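Local coordinates for ABC transporter, substrate binding protein (Polyamine) (Agrobacterium tumefaciens, PDB 4EUO) that binds gamma-aminobutyric acid (GABA) as the periplasmic substrate-binding protein of an ABC transporter, and probably delivers it to the membrane importer, at residues 45-49 against 50-54; 105-109 against 110-114; 205-209 against 210-214. All coordinates share one frame; numbering follows the deposited sequence.

In the fold
All three contacts are local and sit where one regular element gives way to the next. Contacts 1 and 3 both end a helix in a Schellman motif, whereas contact 2 turns the chain after strand 96-107. Contact 1 is partly buried, and its chemistry is sulfur and methyl against an indole; contacts 2 and 3 are surface contacts, and each brings in a water. The centres of contacts 1 and 2 lie about 43 Å apart, on opposite sides of the chain's centre. Contacts 2 and 3 touch: Val109 packs on Lys213, and a long, weak ion pair joins Asp110 to Lys213, near where strands 96-107 and 215-229 run antiparallel.

Contact 1 of 3, residues 45-49 against 50-54; sequences AMVEA and NGVTW
Met46 reaches from the last turn of helix 40-48 along the chain that follows and ends over Trp54. Its CB lies 3.5 Å from Gly51 O. CG is held between the backbone N and the carbonyl carbon (chi1 68°), which sends the chain along residues 51-54, and CG passes the CA of Val52. The sulfur then faces the backbone: Met46 SD is 3.5 Å from Thr53 N and 3.7 Å from Trp54 N, two weak N-H...S bonds, the first nearly straight. On its flank, SD also meets CG1 of Val52. A bend at chi3 (64°) turns CE onto the indole, where Met46 CE stands 3.5 Å from Trp54 CD2, over the face of the five-membered ring in a CH-pi contact, while SD approaches that face obliquely. The two side chains cross at about a right angle. The N-H of that same five-membered ring, NE1, is hydrogen-bonded to Asp35, and the indole also touches Val4 and Ser6 of strand 3-6.

At the helix end itself, carbonyls of the last turn take the closing bonds. Gly51 N donates to Met46 O at 2.9 Å, in the carbonyl plane, and Asn50 N donates to Val47 O at 3.0 Å from above that carbonyl's plane. Val47 and Val52 lie side by side, pointing the same way, and both rest on Pro231. With Asn50 at positive phi, this is a Schellman motif followed by a Met-aromatic contact, at the exit of the helix in the beta-alpha-beta crossover from strand 32-35 to strand 56-60.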
# COMPACT_ATOMS: atom_id res chain seq x y z
N ALA A 45 -3.77 6.85 -19.26
CA ALA A 45 -4.53 7.70 -20.18
C ALA A 45 -3.95 9.11 -20.26
O ALA A 45 -3.88 9.68 -21.37
CB ALA A 45 -5.99 7.75 -19.77
N MET A 46 -3.53 9.71 -19.14
CA MET A 46 -3.00 11.07 -19.19
C MET A 46 -1.66 11.14 -19.85
O MET A 46 -1.34 12.11 -20.57
CB MET A 46 -3.08 11.78 -17.81
CG MET A 46 -2.14 11.19 -16.74
SD MET A 46 -2.18 12.09 -15.19
CE MET A 46 -3.91 11.83 -14.65
N VAL A 47 -0.85 10.09 -19.69
CA VAL A 47 0.44 10.03 -20.36
C VAL A 47 0.20 9.92 -21.88
O VAL A 47 0.81 10.70 -22.65
CB VAL A 47 1.28 8.84 -19.83
CG1 VAL A 47 2.49 8.57 -20.74
CG2 VAL A 47 1.74 9.11 -18.40
N GLU A 48 -0.72 9.05 -22.30
CA GLU A 48 -0.99 8.84 -23.72
C GLU A 48 -1.63 10.08 -24.37
O GLU A 48 -1.42 10.30 -25.57
CB GLU A 48 -1.86 7.61 -23.92
CG GLU A 48 -1.08 6.34 -23.60
CD GLU A 48 -1.75 5.01 -23.90
OE1 GLU A 48 -3.00 4.96 -23.99
OE2 GLU A 48 -1.02 3.99 -23.94
N ALA A 49 -2.36 10.87 -23.61
CA ALA A 49 -3.00 12.08 -24.17
C ALA A 49 -2.04 13.26 -24.15
O ALA A 49 -2.43 14.37 -24.53
CB ALA A 49 -4.22 12.43 -23.35
N ASN A 50 -0.80 13.07 -23.62
CA ASN A 50 0.11 14.17 -23.37
C ASN A 50 -0.60 15.24 -22.55
O ASN A 50 -0.45 16.45 -22.78
CB ASN A 50 0.71 14.73 -24.67
CG ASN A 50 1.77 15.76 -24.44
OD1 ASN A 50 2.00 16.64 -25.29
ND2 ASN A 50 2.46 15.69 -23.32
N GLY A 51 -1.37 14.79 -21.57
CA GLY A 51 -2.15 15.65 -20.70
C GLY A 51 -1.92 15.31 -19.24
O GLY A 51 -2.88 15.20 -18.48
N VAL A 52 -0.65 15.15 -18.86
CA VAL A 52 -0.35 14.76 -17.49
C VAL A 52 -0.78 15.84 -16.54
O VAL A 52 -0.37 17.01 -16.68
CB VAL A 52 1.12 14.39 -17.32
CG1 VAL A 52 1.46 14.18 -15.85
CG2 VAL A 52 1.43 13.14 -18.13
N THR A 53 -1.62 15.48 -15.58
CA THR A 53 -2.07 16.43 -14.57
C THR A 53 -1.66 16.00 -13.16
O THR A 53 -1.94 16.71 -12.21
CB THR A 53 -3.56 16.67 -14.68
OG1 THR A 53 -4.25 15.47 -14.40
CG2 THR A 53 -3.95 17.23 -16.05
N TRP A 54 -1.07 14.81 -13.02
CA TRP A 54 -0.54 14.33 -11.74
C TRP A 54 0.97 14.41 -11.87
O TRP A 54 1.52 13.74 -12.71
CB TRP A 54 -0.96 12.88 -11.51
CG TRP A 54 -2.42 12.64 -11.30
CD1 TRP A 54 -3.41 13.57 -11.09
CD2 TRP A 54 -3.07 11.35 -11.27
NE1 TRP A 54 -4.62 12.94 -10.91
CE2 TRP A 54 -4.45 11.58 -11.04
CE3 TRP A 54 -2.63 10.03 -11.46
CZ2 TRP A 54 -5.38 10.53 -10.96
CZ3 TRP A 54 -3.55 8.99 -11.36
CH2 TRP A 54 -4.91 9.25 -11.12

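Contact 2 of 3, residues 105-109 against 110-114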
# COMPACT_ATOMS: atom_id res chain seq x y z
N ILE A 105 -4.81 -8.48 9.58
CA ILE A 105 -6.18 -8.92 9.74
C ILE A 105 -6.87 -7.95 10.69
O ILE A 105 -6.67 -8.02 11.92
CB ILE A 105 -6.26 -10.38 10.22
CG1 ILE A 105 -5.49 -11.29 9.25
CG2 ILE A 105 -7.73 -10.81 10.33
CD1 ILE A 105 -5.36 -12.77 9.73
N GLY A 106 -7.62 -7.02 10.11
CA GLY A 106 -8.38 -6.05 10.89
C GLY A 106 -9.71 -6.63 11.31
O GLY A 106 -10.27 -7.48 10.60
N CYS A 107 -10.22 -6.18 12.48
CA CYS A 107 -11.42 -6.76 12.99
C CYS A 107 -12.24 -5.78 13.81
O CYS A 107 -11.73 -5.15 14.74
CB CYS A 107 -11.07 -8.00 13.81
SG CYS A 107 -12.50 -8.84 14.52
N ASN A 108 -13.55 -5.74 13.54
CA ASN A 108 -14.50 -4.97 14.34
C ASN A 108 -14.88 -5.95 15.49
O ASN A 108 -15.83 -6.75 15.40
CB ASN A 108 -15.70 -4.62 13.47
CG ASN A 108 -16.79 -3.85 14.19
OD1 ASN A 108 -16.95 -3.98 15.41
ND2 ASN A 108 -17.53 -3.05 13.46
N VAL A 109 -14.05 -5.93 16.52
CA VAL A 109 -14.09 -6.90 17.60
C VAL A 109 -15.45 -7.07 18.30
O VAL A 109 -15.89 -8.19 18.54
CB VAL A 109 -12.91 -6.67 18.59
CG1 VAL A 109 -12.93 -5.26 19.24
CG2 VAL A 109 -12.85 -7.77 19.65
N ASP A 110 -16.13 -5.96 18.54
CA ASP A 110 -17.40 -6.00 19.26
C ASP A 110 -18.58 -6.46 18.44
O ASP A 110 -19.65 -6.67 19.01
CB ASP A 110 -17.66 -4.65 19.95
CG ASP A 110 -16.70 -4.32 21.09
OD1 ASP A 110 -16.03 -5.26 21.60
OD2 ASP A 110 -16.62 -3.14 21.47
N SER A 111 -18.40 -6.65 17.11
CA SER A 111 -19.48 -7.07 16.22
C SER A 111 -19.46 -8.55 15.89
O SER A 111 -20.35 -9.05 15.19
CB SER A 111 -19.43 -6.27 14.93
OG SER A 111 -18.26 -6.62 14.21
N VAL A 112 -18.41 -9.26 16.34
CA VAL A 112 -18.27 -10.67 16.03
C VAL A 112 -18.04 -11.49 17.30
O VAL A 112 -17.54 -10.96 18.29
CB VAL A 112 -17.13 -10.93 15.00
CG1 VAL A 112 -17.46 -10.31 13.64
CG2 VAL A 112 -15.77 -10.44 15.50
N SER A 113 -18.30 -12.79 17.21
CA SER A 113 -18.06 -13.69 18.33
C SER A 113 -16.55 -13.77 18.60
O SER A 113 -16.12 -13.71 19.75
CB SER A 113 -18.60 -15.07 18.02
OG SER A 113 -18.26 -15.91 19.11
N ALA A 114 -15.74 -13.84 17.53
CA ALA A 114 -14.29 -13.94 17.70
C ALA A 114 -13.59 -13.33 16.49
O ALA A 114 -14.01 -13.58 15.35
CB ALA A 114 -13.89 -15.41 17.82
O HOH W 1 -15.60 -3.20 17.57
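Ser111 holds OG between its own backbone N and carbonyl carbon (chi1 67°), and this turns the hydroxyl back to Asn108, whose CG, anti to its backbone N (chi1 178°), sets the amide beside the serine, with Ser111 OG 3.1 Å from Asn108 CG. Ser111 OG donates to Asn108 O at 2.7 Å, and Ser111 N donates to the same oxygen at 3.1 Å. Both donors come from one face of the carbonyl, the hydroxyl tilted modestly from its plane and the N-H well above it. The serine is modelled in two conformers, and the hydroxyl bond is described for one of them, so it is the less certain of the two.

Both ends of the Asn108 side-chain amide have partners. Its OD1 takes a 2.7 Å bond from water 1, which in turn accepts from Asp110 N at 3.0 Å, and its ND2 is bonded to Ile189 O. Alongside, Val112 CG2 packs 3.8 Å from Cys107 SG, the sulfur in disulfide linkage with Cys115. Asn108 centres an inverse gamma turn leading from strand 96-107 into a short 3-10 turn. The chemistry implies a bend held by the Ser111 N-H on Asn108 O, joined in this conformer by the hydroxyl, and by a bridging water, beside the disulfide.

Contact 3 of 3, residues 205-209 against 210-214; sequences TALEQ and SGVKV
The flat groups joining Leu207 and Glu208 to the residues that follow are peptide carbonyls, and two of them are approached over a face. Gly211 N reaches Glu208 O at 3.0 Å from 66° above the carbonyl plane. Val212 N reaches Leu207 O at 2.9 Å, 37° out of its plane. Ser210 N still makes the regular helical bond to Ala206 O, closer to that carbonyl's plane, with a weak second bond to Leu207 O. Gly211 has positive phi and is the C-prime residue of the Schellman motif that ends helix 201-209.

Beyond the cap the chain doubles back beside the last turn. Leu207 splits its two methyls between the returning valines: CD2 lies 4.0 Å from Val212 CG2, and CD1 lies 4.0 Å from Val214 CG1. The leucine meets Val212 at a slant and Val214 nearly at a right angle. One residue further on, Glu208 CA points its hydrogen at Val212 O (3.3 Å), a CA-H...O contact. Glu208 extends with CG anti to the backbone N, and this carries its carboxylate toward water 2, 3.1 Å from OE1. That water accepts from Val214 N at 3.0 Å, and Glu208 OE1 and Val212 O both lie within its donating range, but with other acceptors nearby its two protons cannot serve all of them at once.

Ala206 and Leu207 lean on Gln186 of helix 182-190, Leu207 also on Ala190, and Val214 on Ile189. Through these side chains the end of helix 201-209 and the chain after it pack on helix 182-190, just before strand 215-229 begins, with the side chain of Ala206 about 8 Å from the bound gamma-amino-butanoic acid.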
# COMPACT_ATOMS: atom_id res chain seq x y z
N THR A 205 -5.13 1.99 11.93
CA THR A 205 -4.62 3.05 12.80
C THR A 205 -5.54 4.27 12.66
O THR A 205 -5.92 4.88 13.68
CB THR A 205 -3.21 3.43 12.38
OG1 THR A 205 -2.38 2.29 12.62
CG2 THR A 205 -2.66 4.62 13.17
N ALA A 206 -5.92 4.65 11.43
CA ALA A 206 -6.78 5.83 11.25
C ALA A 206 -8.14 5.66 11.85
O ALA A 206 -8.67 6.61 12.45
CB ALA A 206 -6.87 6.18 9.79
N LEU A 207 -8.73 4.47 11.73
CA LEU A 207 -10.03 4.22 12.35
C LEU A 207 -9.92 4.42 13.85
O LEU A 207 -10.76 5.11 14.44
CB LEU A 207 -10.53 2.81 12.07
CG LEU A 207 -11.27 2.61 10.76
CD1 LEU A 207 -11.58 1.14 10.54
CD2 LEU A 207 -12.58 3.46 10.68
N GLU A 208 -8.88 3.86 14.48
CA GLU A 208 -8.66 3.98 15.92
C GLU A 208 -8.47 5.45 16.30
O GLU A 208 -9.00 5.88 17.33
CB GLU A 208 -7.42 3.16 16.34
CG GLU A 208 -7.10 3.23 17.83
CD GLU A 208 -6.02 2.26 18.26
OE1 GLU A 208 -6.25 1.03 18.16
OE2 GLU A 208 -4.94 2.72 18.70
N GLN A 209 -7.75 6.21 15.48
CA GLN A 209 -7.47 7.64 15.70
C GLN A 209 -8.80 8.42 15.71
O GLN A 209 -8.95 9.41 16.46
CB GLN A 209 -6.56 8.21 14.61
CG GLN A 209 -5.08 7.89 14.76
CD GLN A 209 -4.24 8.23 13.55
OE1 GLN A 209 -4.74 8.53 12.46
NE2 GLN A 209 -2.93 8.17 13.70
N SER A 210 -9.79 7.96 14.90
CA SER A 210 -11.11 8.58 14.80
C SER A 210 -12.08 8.00 15.81
O SER A 210 -13.29 8.20 15.69
CB SER A 210 -11.66 8.43 13.38
OG SER A 210 -12.80 9.27 13.25
N GLY A 211 -11.54 7.29 16.80
CA GLY A 211 -12.34 6.74 17.89
C GLY A 211 -13.00 5.39 17.69
O GLY A 211 -13.61 4.87 18.62
N VAL A 212 -12.82 4.76 16.52
CA VAL A 212 -13.42 3.48 16.22
C VAL A 212 -12.63 2.32 16.87
O VAL A 212 -11.40 2.29 16.78
CB VAL A 212 -13.58 3.31 14.69
CG1 VAL A 212 -14.23 1.98 14.33
CG2 VAL A 212 -14.38 4.47 14.11
N LYS A 213 -13.35 1.40 17.54
CA LYS A 213 -12.72 0.27 18.22
C LYS A 213 -12.47 -0.85 17.22
O LYS A 213 -13.39 -1.51 16.79
CB LYS A 213 -13.57 -0.21 19.40
CG LYS A 213 -12.87 -1.27 20.23
CD LYS A 213 -13.70 -1.67 21.45
CE LYS A 213 -13.07 -2.83 22.20
NZ LYS A 213 -13.93 -3.28 23.32
N VAL A 214 -11.21 -1.04 16.89
CA VAL A 214 -10.78 -2.10 15.96
C VAL A 214 -9.60 -2.83 16.56
O VAL A 214 -8.84 -2.27 17.35
CB VAL A 214 -10.44 -1.58 14.53
CG1 VAL A 214 -11.69 -1.18 13.77
CG2 VAL A 214 -9.43 -0.44 14.55
O HOH W 2 -9.28 0.70 18.34